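Local coordinates for benzyl alcohol dehydrogenase (Acinetobacter calcoaceticus, PDB 1F8F), which catalyses the NAD-dependent oxidation of benzyl alcohol, and probably of related aromatic alcohols, to the aldehyde, as a zinc-containing medium-chain dehydrogenase, at residues V87-G92 with F140-F145; G103-C108 with G319-F324. All coordinates share one frame; numbering follows the deposited sequence.

Contact 1. Residues V87-G92 with F140-F145; sequences VVLSYG and FAQSSF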
ATOM      1  N   VAL A  87       8.884 -29.913  13.607  1.00 31.39           N
ATOM      2  CA  VAL A  87       8.301 -28.610  13.809  1.00 29.09           C
ATOM      3  C   VAL A  87       9.182 -27.580  14.535  1.00 30.58           C
ATOM      4  O   VAL A  87      10.165 -27.818  15.259  1.00 27.89           O
ATOM      5  CB  VAL A  87       6.979 -28.715  14.630  1.00 28.74           C
ATOM      6  CG1 VAL A  87       5.811 -29.408  13.893  1.00 26.87           C
ATOM      7  CG2 VAL A  87       7.238 -29.515  15.912  1.00 25.87           C
ATOM      8  N   VAL A  88       8.760 -26.323  14.259  1.00 26.17           N
ATOM      9  CA  VAL A  88       9.362 -25.141  14.921  1.00 22.42           C
ATOM     10  C   VAL A  88       8.290 -24.492  15.792  1.00 20.25           C
ATOM     11  O   VAL A  88       7.131 -24.422  15.347  1.00 18.98           O
ATOM     12  CB  VAL A  88       9.966 -24.219  13.849  1.00 21.72           C
ATOM     13  CG1 VAL A  88      10.329 -22.889  14.544  1.00 19.87           C
ATOM     14  CG2 VAL A  88      11.236 -24.803  13.221  1.00 22.13           C
ATOM     15  N   LEU A  89       8.402 -24.199  17.038  1.00 19.11           N
ATOM     16  CA  LEU A  89       7.391 -23.687  17.934  1.00 20.57           C
ATOM     17  C   LEU A  89       7.659 -22.181  18.096  1.00 25.23           C
ATOM     18  O   LEU A  89       8.690 -21.744  18.583  1.00 23.71           O
ATOM     19  CB  LEU A  89       7.621 -24.233  19.349  1.00 21.93           C
ATOM     20  CG  LEU A  89       7.817 -25.741  19.452  1.00 21.91           C
ATOM     21  CD1 LEU A  89       7.638 -26.196  20.915  1.00 23.21           C
ATOM     22  CD2 LEU A  89       6.780 -26.498  18.603  1.00 23.07           C
ATOM     23  N   SER A  90       6.727 -21.405  17.609  1.00 22.95           N
ATOM     24  CA  SER A  90       6.739 -19.974  17.520  1.00 22.36           C
ATOM     25  C   SER A  90       5.971 -19.380  18.696  1.00 23.25           C
ATOM     26  O   SER A  90       5.567 -20.142  19.582  1.00 20.76           O
ATOM     27  CB  SER A  90       6.105 -19.528  16.182  1.00 25.52           C
ATOM     28  OG  SER A  90       6.287 -18.176  15.846  1.00 26.71           O
ATOM     29  N   TYR A  91       5.779 -18.068  18.762  1.00 22.00           N
ATOM     30  CA  TYR A  91       5.054 -17.457  19.851  1.00 23.40           C
ATOM     31  C   TYR A  91       3.568 -17.873  19.848  1.00 25.65           C
ATOM     32  O   TYR A  91       3.040 -18.587  19.031  1.00 27.18           O
ATOM     33  CB  TYR A  91       5.161 -15.949  19.839  1.00 20.32           C
ATOM     34  CG  TYR A  91       4.675 -15.302  18.536  1.00 21.35           C
ATOM     35  CD1 TYR A  91       3.365 -14.835  18.407  1.00 21.10           C
ATOM     36  CD2 TYR A  91       5.551 -15.100  17.482  1.00 18.31           C
ATOM     37  CE1 TYR A  91       2.916 -14.262  17.219  1.00 20.62           C
ATOM     38  CE2 TYR A  91       5.144 -14.526  16.295  1.00 20.24           C
ATOM     39  CZ  TYR A  91       3.837 -14.074  16.196  1.00 20.85           C
ATOM     40  OH  TYR A  91       3.431 -13.515  15.008  1.00 21.52           O
ATOM     41  N   GLY A  92       2.863 -17.406  20.871  1.00 26.02           N
ATOM     42  CA  GLY A  92       1.504 -17.634  21.245  1.00 24.82           C
ATOM     43  C   GLY A  92       0.451 -16.603  20.896  1.00 26.46           C
ATOM     44  O   GLY A  92       0.439 -15.444  21.273  1.00 29.42           O
ATOM     45  N   PHE A 140       5.556 -18.421  26.318  1.00 29.61           N
ATOM     46  CA  PHE A 140       5.483 -18.177  24.893  1.00 29.01           C
ATOM     47  C   PHE A 140       4.719 -19.381  24.315  1.00 26.90           C
ATOM     48  O   PHE A 140       5.080 -19.900  23.271  1.00 23.41           O
ATOM     49  CB  PHE A 140       6.835 -17.964  24.231  1.00 30.55           C
ATOM     50  CG  PHE A 140       7.417 -16.563  24.329  1.00 31.25           C
ATOM     51  CD1 PHE A 140       7.825 -15.938  25.474  1.00 30.57           C
ATOM     52  CD2 PHE A 140       7.521 -15.899  23.089  1.00 30.39           C
ATOM     53  CE1 PHE A 140       8.330 -14.661  25.409  1.00 32.75           C
ATOM     54  CE2 PHE A 140       8.035 -14.618  23.013  1.00 31.98           C
ATOM     55  CZ  PHE A 140       8.444 -13.989  24.187  1.00 34.12           C
ATOM     56  N   ALA A 141       3.761 -19.944  25.049  1.00 25.36           N
ATOM     57  CA  ALA A 141       2.990 -21.117  24.702  1.00 25.75           C
ATOM     58  C   ALA A 141       3.793 -22.361  24.356  1.00 25.49           C
ATOM     59  O   ALA A 141       3.373 -23.203  23.529  1.00 22.38           O
ATOM     60  CB  ALA A 141       2.016 -20.779  23.539  1.00 23.38           C
ATOM     61  N   GLN A 142       4.948 -22.543  25.023  1.00 25.43           N
ATOM     62  CA  GLN A 142       5.751 -23.734  24.771  1.00 26.87           C
ATOM     63  C   GLN A 142       6.562 -24.166  25.994  1.00 25.87           C
ATOM     64  O   GLN A 142       6.640 -25.380  26.250  1.00 24.76           O
ATOM     65  CB  GLN A 142       6.664 -23.531  23.559  1.00 27.09           C
ATOM     66  CG  GLN A 142       7.707 -22.409  23.657  1.00 25.48           C
ATOM     67  CD  GLN A 142       8.321 -22.341  22.272  1.00 28.70           C
ATOM     68  OE1 GLN A 142       9.313 -22.929  21.852  1.00 27.85           O
ATOM     69  NE2 GLN A 142       7.632 -21.500  21.474  1.00 27.29           N
ATOM     70  N   SER A 143       7.213 -23.228  26.661  1.00 25.15           N
ATOM     71  CA  SER A 143       8.064 -23.613  27.825  1.00 28.37           C
ATOM     72  C   SER A 143       9.058 -24.657  27.311  1.00 27.04           C
ATOM     73  O   SER A 143       8.994 -25.771  27.751  1.00 26.35           O
ATOM     74  CB  SER A 143       7.139 -24.175  28.909  1.00 29.08           C
ATOM     75  OG  SER A 143       6.845 -23.205  29.902  1.00 26.22           O
ATOM     76  N   SER A 144       9.861 -24.365  26.273  1.00 26.24           N
ATOM     77  CA  SER A 144      10.658 -25.432  25.670  1.00 27.05           C
ATOM     78  C   SER A 144      12.047 -25.717  26.211  1.00 26.09           C
ATOM     79  O   SER A 144      12.736 -26.550  25.558  1.00 27.67           O
ATOM     80  CB  SER A 144      10.611 -25.238  24.140  1.00 24.83           C
ATOM     81  OG  SER A 144      11.117 -23.949  23.873  1.00 21.36           O
ATOM     82  N   PHE A 145      12.464 -25.290  27.418  1.00 25.93           N
ATOM     83  CA  PHE A 145      13.769 -25.860  27.890  1.00 26.37           C
ATOM     84  C   PHE A 145      13.451 -27.210  28.565  1.00 26.56           C
ATOM     85  O   PHE A 145      13.641 -27.349  29.766  1.00 26.67           O
ATOM     86  CB  PHE A 145      14.645 -24.988  28.742  1.00 23.23           C
ATOM     87  CG  PHE A 145      15.198 -23.736  28.120  1.00 25.51           C
ATOM     88  CD1 PHE A 145      15.724 -23.726  26.855  1.00 25.36           C
ATOM     89  CD2 PHE A 145      15.195 -22.528  28.799  1.00 25.93           C
ATOM     90  CE1 PHE A 145      16.247 -22.596  26.255  1.00 25.82           C
ATOM     91  CE2 PHE A 145      15.730 -21.376  28.263  1.00 27.69           C
ATOM     92  CZ  PHE A 145      16.246 -21.412  26.980  1.00 27.30           C
TER
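Y91 and F140 bring the two segments closest, their CA atoms 5.1 Å apart, and G92 and A141 lie just as near; the CA atoms of L89 and Q142 are already 7.0 Å apart. The close pairs lie just past strand 86-89, whose last residue is L89, and F140 and A141, both at positive phi, curl the facing loop. The bridge across the opening is the amide of Q142. Its NE2 donates to L89 O (3.1 Å, N-H...O angle 160°), with the acceptor close to the amide plane of Q142 but the donor standing above the carbonyl plane of L89. With chi1 of Q142 at 62°, its CG sits between the backbone N and the carbonyl carbon; the chain runs on extended, and L89 CB lies 3.3 Å from Q142 OE1. L89 CD1 packs on Q142 CB, the branched leucine lining the aliphatic part of the glutamine. Q142 OE1 is gripped by S144 OG (2.9 Å) and the backbone N of G67, so both ends of the buried amide are used, as suits a glutamine. All this lies in the GroES-like domain, beside the catalytic zinc: the F140 ring stacks on H65, a ligand of that metal, and meets F116 edge-to-face. Y91 CB approaches the same ring obliquely, 4.0 Å from F140 CD2. Because G92 carries no side chain, A141 CB can rest 3.9 Å from G92 CA. S90 turns its hydroxyl elsewhere, to NE2 of Q176.

Contact 2. Residues G103-C108 with G319-F324; sequences GNPAYC and GSPKKF. With ZN (zinc ion), chain C.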
ATOM      1  N   GLY A 103      -4.649 -10.953   9.707  1.00 25.99           N
ATOM      2  CA  GLY A 103      -3.267 -11.242   9.353  1.00 25.86           C
ATOM      3  C   GLY A 103      -2.148 -10.577  10.125  1.00 25.17           C
ATOM      4  O   GLY A 103      -0.984 -10.383   9.707  1.00 21.12           O
ATOM      5  N   ASN A 104      -2.419 -10.242  11.386  1.00 24.29           N
ATOM      6  CA  ASN A 104      -1.504  -9.623  12.326  1.00 23.27           C
ATOM      7  C   ASN A 104      -1.458 -10.343  13.662  1.00 21.89           C
ATOM      8  O   ASN A 104      -1.701  -9.693  14.691  1.00 21.74           O
ATOM      9  CB  ASN A 104      -2.012  -8.196  12.635  1.00 24.59           C
ATOM     10  CG  ASN A 104      -2.165  -7.257  11.468  1.00 27.39           C
ATOM     11  OD1 ASN A 104      -1.194  -6.732  10.891  1.00 27.84           O
ATOM     12  ND2 ASN A 104      -3.402  -6.956  11.014  1.00 28.92           N
ATOM     13  N   PRO A 105      -1.095 -11.618  13.717  1.00 21.19           N
ATOM     14  CA  PRO A 105      -1.110 -12.368  14.979  1.00 19.82           C
ATOM     15  C   PRO A 105      -0.156 -11.818  16.009  1.00 21.93           C
ATOM     16  O   PRO A 105      -0.323 -11.863  17.246  1.00 20.24           O
ATOM     17  CB  PRO A 105      -0.766 -13.811  14.567  1.00 19.18           C
ATOM     18  CG  PRO A 105       0.009 -13.636  13.282  1.00 21.10           C
ATOM     19  CD  PRO A 105      -0.709 -12.476  12.560  1.00 19.41           C
ATOM     20  N   ALA A 106       0.959 -11.204  15.524  1.00 22.05           N
ATOM     21  CA  ALA A 106       1.897 -10.624  16.494  1.00 23.35           C
ATOM     22  C   ALA A 106       1.204  -9.560  17.366  1.00 25.47           C
ATOM     23  O   ALA A 106       1.771  -9.282  18.425  1.00 22.81           O
ATOM     24  CB  ALA A 106       3.101 -10.037  15.802  1.00 21.52           C
ATOM     25  N   TYR A 107       0.108  -8.947  16.958  1.00 27.32           N
ATOM     26  CA  TYR A 107      -0.626  -7.879  17.603  1.00 26.41           C
ATOM     27  C   TYR A 107      -1.888  -8.352  18.292  1.00 24.42           C
ATOM     28  O   TYR A 107      -2.742  -7.590  18.746  1.00 22.55           O
ATOM     29  CB  TYR A 107      -0.802  -6.674  16.594  1.00 23.01           C
ATOM     30  CG  TYR A 107       0.620  -6.261  16.175  1.00 21.91           C
ATOM     31  CD1 TYR A 107       1.526  -5.708  17.072  1.00 21.40           C
ATOM     32  CD2 TYR A 107       1.080  -6.555  14.908  1.00 22.03           C
ATOM     33  CE1 TYR A 107       2.824  -5.435  16.738  1.00 21.80           C
ATOM     34  CE2 TYR A 107       2.366  -6.186  14.535  1.00 22.84           C
ATOM     35  CZ  TYR A 107       3.264  -5.673  15.460  1.00 20.69           C
ATOM     36  OH  TYR A 107       4.525  -5.381  14.964  1.00 23.11           O
ATOM     37  N   CYS A 108      -2.063  -9.660  18.375  1.00 23.34           N
ATOM     38  CA  CYS A 108      -3.171 -10.348  19.042  1.00 22.74           C
ATOM     39  C   CYS A 108      -3.501  -9.622  20.319  1.00 25.33           C
ATOM     40  O   CYS A 108      -2.678  -9.315  21.200  1.00 23.53           O
ATOM     41  CB  CYS A 108      -2.878 -11.829  19.386  1.00 22.57           C
ATOM     42  SG  CYS A 108      -4.001 -12.838  20.345  1.00 21.13           S
ATOM     43  N   GLY A 319       5.109 -10.880  10.782  1.00 30.48           N
ATOM     44  CA  GLY A 319       4.416 -11.582   9.641  1.00 30.90           C
ATOM     45  C   GLY A 319       3.331 -12.507  10.195  1.00 27.58           C
ATOM     46  O   GLY A 319       2.739 -12.320  11.243  1.00 27.38           O
ATOM     47  N   SER A 320       3.149 -13.567   9.443  1.00 26.99           N
ATOM     48  CA  SER A 320       2.357 -14.716   9.876  1.00 27.26           C
ATOM     49  C   SER A 320       3.386 -15.853   9.834  1.00 26.11           C
ATOM     50  O   SER A 320       3.930 -16.207   8.790  1.00 24.52           O
ATOM     51  CB  SER A 320       1.115 -14.943   9.044  1.00 28.26           C
ATOM     52  OG  SER A 320       0.772 -16.338   9.039  1.00 33.19           O
ATOM     53  N   PRO A 321       3.743 -16.391  11.004  1.00 26.47           N
ATOM     54  CA  PRO A 321       4.773 -17.410  11.126  1.00 25.82           C
ATOM     55  C   PRO A 321       4.556 -18.694  10.327  1.00 25.64           C
ATOM     56  O   PRO A 321       5.551 -19.239   9.803  1.00 23.63           O
ATOM     57  CB  PRO A 321       4.910 -17.680  12.617  1.00 25.20           C
ATOM     58  CG  PRO A 321       4.262 -16.498  13.252  1.00 28.42           C
ATOM     59  CD  PRO A 321       3.259 -15.906  12.320  1.00 25.84           C
ATOM     60  N   LYS A 322       3.312 -19.154  10.204  1.00 23.57           N
ATOM     61  CA  LYS A 322       2.905 -20.307   9.457  1.00 25.36           C
ATOM     62  C   LYS A 322       3.230 -20.147   7.956  1.00 26.94           C
ATOM     63  O   LYS A 322       3.501 -21.144   7.286  1.00 24.92           O
ATOM     64  CB  LYS A 322       1.387 -20.553   9.576  1.00 26.69           C
ATOM     65  CG  LYS A 322       0.931 -21.301  10.815  1.00 25.93           C
ATOM     66  CD  LYS A 322       0.621 -22.803  10.534  1.00 27.97           C
ATOM     67  CE  LYS A 322       0.867 -23.442  11.926  1.00 28.31           C
ATOM     68  NZ  LYS A 322       0.523 -24.886  12.029  1.00 24.47           N
ATOM     69  N   LYS A 323       3.288 -18.899   7.496  1.00 26.64           N
ATOM     70  CA  LYS A 323       3.708 -18.546   6.171  1.00 27.83           C
ATOM     71  C   LYS A 323       5.200 -18.192   6.061  1.00 27.08           C
ATOM     72  O   LYS A 323       5.912 -18.729   5.225  1.00 24.99           O
ATOM     73  CB  LYS A 323       2.920 -17.316   5.652  1.00 28.60           C
ATOM     74  CG  LYS A 323       3.095 -17.132   4.159  1.00 28.90           C
ATOM     75  CD  LYS A 323       2.709 -15.712   3.695  1.00 30.93           C
ATOM     76  CE  LYS A 323       2.797 -15.688   2.154  1.00 31.68           C
ATOM     77  NZ  LYS A 323       2.374 -14.371   1.638  1.00 34.24           N
ATOM     78  N   PHE A 324       5.711 -17.275   6.875  1.00 26.47           N
ATOM     79  CA  PHE A 324       7.071 -16.768   6.874  1.00 23.75           C
ATOM     80  C   PHE A 324       8.167 -17.753   7.279  1.00 23.80           C
ATOM     81  O   PHE A 324       9.271 -17.684   6.700  1.00 21.18           O
ATOM     82  CB  PHE A 324       7.151 -15.498   7.771  1.00 19.69           C
ATOM     83  CG  PHE A 324       8.371 -14.644   7.504  1.00 23.63           C
ATOM     84  CD1 PHE A 324       8.722 -14.230   6.233  1.00 22.68           C
ATOM     85  CD2 PHE A 324       9.219 -14.233   8.534  1.00 23.60           C
ATOM     86  CE1 PHE A 324       9.848 -13.443   5.999  1.00 22.27           C
ATOM     87  CE2 PHE A 324      10.317 -13.443   8.317  1.00 23.79           C
ATOM     88  CZ  PHE A 324      10.660 -13.021   7.033  1.00 22.39           C
TER
HETATM   89 ZN    ZN C 373      -5.724 -12.929  18.766  1.00 26.00          ZN
HETATM   90  O   HOH W   1       1.798 -10.046  12.831  1.00 17.71           O
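S320 O takes two backbone donors, F324 N at 2.8 Å and K323 N at 3.1 Å, and so ties down the first turn of helix 321-333 where S320 meets P105. The facing loop belongs to the structural zinc lobe of medium-chain alcohol dehydrogenases, in which C94, C97, C100 and C108 hold a zinc ion. G103, at positive phi, closes helix 98-101 in a Schellman motif, a place that suits glycine. P105 makes the direct packing contact with the start of helix 321-333 and the residues just ahead of it: its CG lies 3.7 Å from G319 O and 4.1 Å from P321 CD, the two proline rings running side by side with opposed directions. Both prolines open a helical turn, where a backbone N without hydrogen costs nothing, and each offers a rigid apolar surface. The direct contact is supplemented by a water that accepts from A106 N and donates to G319 O (2.9 Å), linking two backbone groups that do not meet directly. A further tie comes from the hydroxyl of Y107, which hydrogen-bonds with V315 N and S318 OG just ahead of this helix. At the other end of the loop C108 holds its sulfur anti to the backbone N (chi1 174°), and SG binds the zinc at 2.3 Å.

Overall arrangement
The centres of the two contacts are about 15 Å apart, yet they meet through the side chains of 87-92. Y91 reaches from contact 1 into contact 2: its OH packs 3.6 Å from P321 CG and 3.8 Å from P105 CG, bordering both prolines. Beside it, S90 OG lies 3.5 Å from P321 CB. Along the sequence, the zinc-binding residues of the lobe fall between 87-92 and 140-145. In contact 1 the F140 side chain comes within about 5 Å of the zinc held by C44, H65 and C173, the catalytic zinc of this family, whereas contact 2 includes a ligand of the structural zinc, with the P321 side chain about 11 Å from a bound NAD.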